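PDB 2H8G: 5'-Methylthioadenosine Nucleosidase from Arabidopsis thaliana, which is a nucleosidase by name, of the phosphorylase superfamily, with adenine held in a pocket of its alpha/beta fold. Local coordinates for residues Ile26-Ala39 and His69-Arg81. Residues are numbered along the deposited sequence; the frame is centred on the assembly and turned at random.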
loop_
_atom_site.group_PDB
_atom_site.type_symbol
_atom_site.label_atom_id
_atom_site.label_comp_id
_atom_site.label_asym_id
_atom_site.label_seq_id
_atom_site.Cartn_x
_atom_site.Cartn_y
_atom_site.Cartn_z
ATOM N N ILE A 26 -2.581 -26.908 -11.974
ATOM C CA ILE A 26 -2.926 -25.882 -11.002
ATOM C C ILE A 26 -3.953 -26.484 -10.051
ATOM O O ILE A 26 -4.880 -27.166 -10.488
ATOM C CB ILE A 26 -3.537 -24.656 -11.710
ATOM C CG1 ILE A 26 -2.476 -24.002 -12.597
ATOM C CG2 ILE A 26 -4.088 -23.675 -10.686
ATOM C CD1 ILE A 26 -3.020 -22.943 -13.526
ATOM N N SER A 27 -3.791 -26.244 -8.754
ATOM C CA SER A 27 -4.720 -26.799 -7.777
ATOM C C SER A 27 -5.451 -25.749 -6.952
ATOM O O SER A 27 -6.524 -26.019 -6.413
ATOM C CB SER A 27 -3.985 -27.759 -6.837
ATOM O OG SER A 27 -3.008 -27.078 -6.070
ATOM N N SER A 28 -4.880 -24.551 -6.851
ATOM C CA SER A 28 -5.511 -23.495 -6.074
ATOM C C SER A 28 -5.378 -22.134 -6.738
ATOM O O SER A 28 -4.328 -21.793 -7.283
ATOM C CB SER A 28 -4.909 -23.433 -4.667
ATOM O OG SER A 28 -3.547 -23.037 -4.705
ATOM N N VAL A 29 -6.455 -21.362 -6.681
ATOM C CA VAL A 29 -6.486 -20.029 -7.264
ATOM C C VAL A 29 -7.054 -19.063 -6.240
ATOM O O VAL A 29 -8.009 -19.388 -5.539
ATOM C CB VAL A 29 -7.395 -19.980 -8.509
ATOM C CG1 VAL A 29 -7.406 -18.569 -9.092
ATOM C CG2 VAL A 29 -6.924 -20.992 -9.541
ATOM N N VAL A 30 -6.459 -17.879 -6.148
ATOM C CA VAL A 30 -6.953 -16.861 -5.235
ATOM C C VAL A 30 -7.358 -15.640 -6.044
ATOM O O VAL A 30 -6.571 -15.133 -6.845
ATOM C CB VAL A 30 -5.883 -16.403 -4.213
ATOM C CG1 VAL A 30 -6.355 -15.138 -3.501
ATOM C CG2 VAL A 30 -5.628 -17.498 -3.185
ATOM N N PHE A 31 -8.598 -15.201 -5.860
ATOM C CA PHE A 31 -9.082 -13.996 -6.522
ATOM C C PHE A 31 -8.958 -12.883 -5.495
ATOM O O PHE A 31 -9.410 -13.036 -4.360
ATOM C CB PHE A 31 -10.567 -14.093 -6.895
ATOM C CG PHE A 31 -10.840 -14.822 -8.178
ATOM C CD1 PHE A 31 -10.845 -16.213 -8.219
ATOM C CD2 PHE A 31 -11.118 -14.116 -9.348
ATOM C CE1 PHE A 31 -11.125 -16.892 -9.407
ATOM C CE2 PHE A 31 -11.400 -14.787 -10.542
ATOM C CZ PHE A 31 -11.404 -16.177 -10.568
ATOM N N VAL A 32 -8.328 -11.777 -5.879
ATOM C CA VAL A 32 -8.216 -10.628 -4.994
ATOM C C VAL A 32 -9.194 -9.638 -5.610
ATOM O O VAL A 32 -9.012 -9.206 -6.751
ATOM C CB VAL A 32 -6.797 -10.032 -4.995
ATOM C CG1 VAL A 32 -6.793 -8.720 -4.223
ATOM C CG2 VAL A 32 -5.823 -11.019 -4.358
ATOM N N ILE A 33 -10.250 -9.315 -4.867
ATOM C CA ILE A 33 -11.297 -8.411 -5.345
ATOM C C ILE A 33 -11.547 -7.314 -4.316
ATOM O O ILE A 33 -11.861 -7.587 -3.157
ATOM C CB ILE A 33 -12.591 -9.212 -5.624
ATOM C CG1 ILE A 33 -12.278 -10.330 -6.630
ATOM C CG2 ILE A 33 -13.683 -8.296 -6.160
ATOM C CD1 ILE A 33 -13.459 -11.216 -6.992
ATOM N N ALA A 34 -11.416 -6.066 -4.756
ATOM C CA ALA A 34 -11.564 -4.910 -3.878
ATOM C C ALA A 34 -12.942 -4.648 -3.285
ATOM O O ALA A 34 -13.050 -4.300 -2.108
ATOM C CB ALA A 34 -11.092 -3.662 -4.601
ATOM N N MET A 35 -13.986 -4.788 -4.093
ATOM C CA MET A 35 -15.348 -4.522 -3.624
ATOM C C MET A 35 -16.170 -5.795 -3.456
ATOM O O MET A 35 -16.162 -6.665 -4.320
ATOM C CB MET A 35 -16.057 -3.588 -4.606
ATOM C CG MET A 35 -15.323 -2.279 -4.853
ATOM S SD MET A 35 -16.153 -1.247 -6.084
ATOM C CE MET A 35 -17.420 -0.474 -5.077
ATOM N N GLN A 36 -16.890 -5.896 -2.342
ATOM C CA GLN A 36 -17.714 -7.075 -2.096
ATOM C C GLN A 36 -18.716 -7.242 -3.235
ATOM O O GLN A 36 -19.055 -8.364 -3.608
ATOM C CB GLN A 36 -18.481 -6.941 -0.776
ATOM C CG GLN A 36 -19.707 -6.041 -0.861
ATOM C CD GLN A 36 -20.750 -6.360 0.199
ATOM O OE1 GLN A 36 -21.158 -7.511 0.359
ATOM N NE2 GLN A 36 -21.190 -5.338 0.924
ATOM N N ALA A 37 -19.180 -6.120 -3.782
ATOM C CA ALA A 37 -20.152 -6.129 -4.873
ATOM C C ALA A 37 -19.576 -6.732 -6.147
ATOM O O ALA A 37 -20.317 -7.231 -6.994
ATOM C CB ALA A 37 -20.640 -4.719 -5.142
ATOM N N GLU A 38 -18.257 -6.671 -6.290
ATOM C CA GLU A 38 -17.598 -7.236 -7.461
ATOM C C GLU A 38 -17.420 -8.738 -7.239
ATOM O O GLU A 38 -17.400 -9.522 -8.191
ATOM C CB GLU A 38 -16.214 -6.593 -7.672
ATOM C CG GLU A 38 -16.217 -5.081 -7.890
ATOM C CD GLU A 38 -14.809 -4.477 -7.902
ATOM O OE1 GLU A 38 -13.998 -4.825 -7.019
ATOM O OE2 GLU A 38 -14.516 -3.642 -8.786
ATOM N N ALA A 39 -17.305 -9.130 -5.973
ATOM C CA ALA A 39 -17.094 -10.529 -5.612
ATOM C C ALA A 39 -18.358 -11.366 -5.468
ATOM O O ALA A 39 -18.377 -12.532 -5.864
ATOM C CB ALA A 39 -16.284 -10.614 -4.323
ATOM N N HIS A 69 -14.405 -26.194 -7.205
ATOM C CA HIS A 69 -14.992 -26.337 -8.528
ATOM C C HIS A 69 -14.116 -27.309 -9.298
ATOM O O HIS A 69 -12.971 -26.998 -9.625
ATOM C CB HIS A 69 -15.030 -24.993 -9.253
ATOM C CG HIS A 69 -15.735 -25.045 -10.572
ATOM N ND1 HIS A 69 -17.079 -25.330 -10.686
ATOM C CD2 HIS A 69 -15.281 -24.863 -11.834
ATOM C CE1 HIS A 69 -17.423 -25.321 -11.961
ATOM N NE2 HIS A 69 -16.351 -25.041 -12.679
ATOM N N LYS A 70 -14.654 -28.491 -9.577
ATOM C CA LYS A 70 -13.917 -29.519 -10.296
ATOM C C LYS A 70 -12.624 -29.857 -9.564
ATOM O O LYS A 70 -12.653 -30.258 -8.402
ATOM C CB LYS A 70 -13.612 -29.055 -11.724
ATOM C CG LYS A 70 -14.857 -28.803 -12.560
ATOM C CD LYS A 70 -14.510 -28.299 -13.950
ATOM C CE LYS A 70 -15.767 -27.979 -14.744
ATOM N NZ LYS A 70 -15.455 -27.446 -16.100
ATOM N N ASP A 71 -11.493 -29.684 -10.237
ATOM C CA ASP A 71 -10.200 -29.992 -9.638
ATOM C C ASP A 71 -9.468 -28.752 -9.130
ATOM O O ASP A 71 -8.248 -28.771 -8.965
ATOM C CB ASP A 71 -9.317 -30.721 -10.655
ATOM C CG ASP A 71 -10.008 -31.924 -11.273
ATOM O OD1 ASP A 71 -10.952 -31.728 -12.071
ATOM O OD2 ASP A 71 -9.614 -33.067 -10.957
ATOM N N LEU A 72 -10.209 -27.679 -8.876
ATOM C CA LEU A 72 -9.597 -26.445 -8.398
ATOM C C LEU A 72 -10.175 -25.916 -7.095
ATOM O O LEU A 72 -11.391 -25.859 -6.915
ATOM C CB LEU A 72 -9.720 -25.343 -9.457
ATOM C CG LEU A 72 -8.848 -25.398 -10.710
ATOM C CD1 LEU A 72 -9.257 -24.273 -11.652
ATOM C CD2 LEU A 72 -7.382 -25.266 -10.327
ATOM N N ARG A 73 -9.287 -25.530 -6.184
ATOM C CA ARG A 73 -9.701 -24.943 -4.923
ATOM C C ARG A 73 -9.804 -23.462 -5.253
ATOM O O ARG A 73 -8.862 -22.883 -5.792
ATOM C CB ARG A 73 -8.640 -25.158 -3.842
ATOM C CG ARG A 73 -8.525 -26.591 -3.350
ATOM C CD ARG A 73 -7.425 -26.722 -2.306
ATOM N NE ARG A 73 -7.445 -28.027 -1.647
ATOM C CZ ARG A 73 -8.434 -28.452 -0.866
ATOM N NH1 ARG A 73 -9.486 -27.676 -0.642
ATOM N NH2 ARG A 73 -8.372 -29.654 -0.306
ATOM N N ILE A 74 -10.946 -22.857 -4.959
ATOM C CA ILE A 74 -11.133 -21.444 -5.256
ATOM C C ILE A 74 -11.274 -20.611 -3.997
ATOM O O ILE A 74 -12.129 -20.874 -3.154
ATOM C CB ILE A 74 -12.383 -21.213 -6.128
ATOM C CG1 ILE A 74 -12.284 -22.041 -7.408
ATOM C CG2 ILE A 74 -12.516 -19.729 -6.462
ATOM C CD1 ILE A 74 -13.495 -21.926 -8.301
ATOM N N ASN A 75 -10.422 -19.600 -3.877
ATOM C CA ASN A 75 -10.461 -18.701 -2.739
ATOM C C ASN A 75 -10.689 -17.296 -3.279
ATOM O O ASN A 75 -10.108 -16.912 -4.291
ATOM C CB ASN A 75 -9.139 -18.755 -1.965
ATOM C CG ASN A 75 -8.930 -20.081 -1.255
ATOM O OD1 ASN A 75 -7.901 -20.739 -1.428
ATOM N ND2 ASN A 75 -9.904 -20.478 -0.447
ATOM N N VAL A 76 -11.569 -16.547 -2.628
ATOM C CA VAL A 76 -11.845 -15.173 -3.033
ATOM C C VAL A 76 -11.642 -14.314 -1.794
ATOM O O VAL A 76 -12.274 -14.546 -0.765
ATOM C CB VAL A 76 -13.296 -14.997 -3.535
ATOM C CG1 VAL A 76 -13.550 -13.536 -3.886
ATOM C CG2 VAL A 76 -13.531 -15.875 -4.752
ATOM N N VAL A 77 -10.756 -13.328 -1.885
ATOM C CA VAL A 77 -10.485 -12.468 -0.744
ATOM C C VAL A 77 -10.792 -11.008 -1.043
ATOM O O VAL A 77 -10.468 -10.498 -2.117
ATOM C CB VAL A 77 -9.020 -12.607 -0.286
ATOM C CG1 VAL A 77 -8.740 -14.052 0.079
ATOM C CG2 VAL A 77 -8.075 -12.149 -1.387
ATOM N N CYS A 78 -11.434 -10.351 -0.081
ATOM C CA CYS A 78 -11.816 -8.949 -0.199
ATOM C C CYS A 78 -11.372 -8.212 1.054
ATOM O O CYS A 78 -11.418 -8.771 2.152
ATOM C CB CYS A 78 -13.335 -8.822 -0.326
ATOM S SG CYS A 78 -14.062 -9.771 -1.668
ATOM N N PRO A 79 -10.950 -6.944 0.912
ATOM C CA PRO A 79 -10.500 -6.137 2.050
ATOM C C PRO A 79 -11.613 -5.887 3.067
ATOM O O PRO A 79 -11.347 -5.571 4.227
ATOM C CB PRO A 79 -9.996 -4.855 1.386
ATOM C CG PRO A 79 -10.850 -4.748 0.164
ATOM C CD PRO A 79 -10.864 -6.173 -0.342
ATOM N N GLY A 80 -12.857 -6.024 2.619
ATOM C CA GLY A 80 -13.993 -5.841 3.506
ATOM C C GLY A 80 -14.371 -4.411 3.831
ATOM O O GLY A 80 -13.851 -3.458 3.248
ATOM N N ARG A 81 -15.282 -4.268 4.786
ATOM C CA ARG A 81 -15.771 -2.963 5.207
ATOM C C ARG A 81 -14.801 -2.226 6.117
ATOM O O ARG A 81 -14.198 -2.811 7.018
ATOM C CB ARG A 81 -17.101 -3.116 5.944
ATOM C CG ARG A 81 -18.090 -4.038 5.257
ATOM C CD ARG A 81 -18.860 -4.878 6.269
ATOM N NE ARG A 81 -17.961 -5.630 7.144
ATOM C CZ ARG A 81 -17.398 -5.141 8.247
ATOM N NH1 ARG A 81 -17.643 -3.894 8.627
ATOM N NH2 ARG A 81 -16.579 -5.899 8.968
HETATM O O HOH W 1 -5.884 -29.924 -9.554
HETATM O O HOH W 2 -4.844 -20.785 -2.782
HETATM O O HOH W 3 -14.161 -5.335 0.087
#
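Val77 meets two valines of the neighbouring strand through one methyl: its CG2 lies 3.9 Å from Val32 CG2 and 4.0 Å from Val30 CG1. With CG1 anti to the carbonyl carbon (chi1 -59°), CG2 falls between that carbon and the backbone N and also rests against Phe31 O. Beta-branched residues suit this place, since their short, stiff side chains fill the layer beneath helix 92-106. The opposite face carries Phe31, whose CB sits 4.1 Å from Val76 CG2, while its ring, with CG beside the backbone N, reaches Ile256 of helix 233-259. Val76 CG1 touches both Ile33 CD1 and Ala39 CB; Ala39 CB, in the first turn of helix 36-45, lies 3.6 Å from Cys78 SG, a closeness that suits a lone methyl. Strands 28-32 and 72-78 are parallel neighbours in the central sheet of the phosphorylase-type alpha/beta fold, helices covering both faces. Six backbone hydrogen bonds, their donors alternating between the two segments, join them, nearly straight at the Val77 end: Ile33 N to Val77 O is 3.0 Å at 179°. Near their start Leu72 CD2 packs on Ile26 CG2, 3.7 Å away. Beyond their other end, Glu38 OE2 hydrogen-bonds Thr116 OG1, of the adenine pocket.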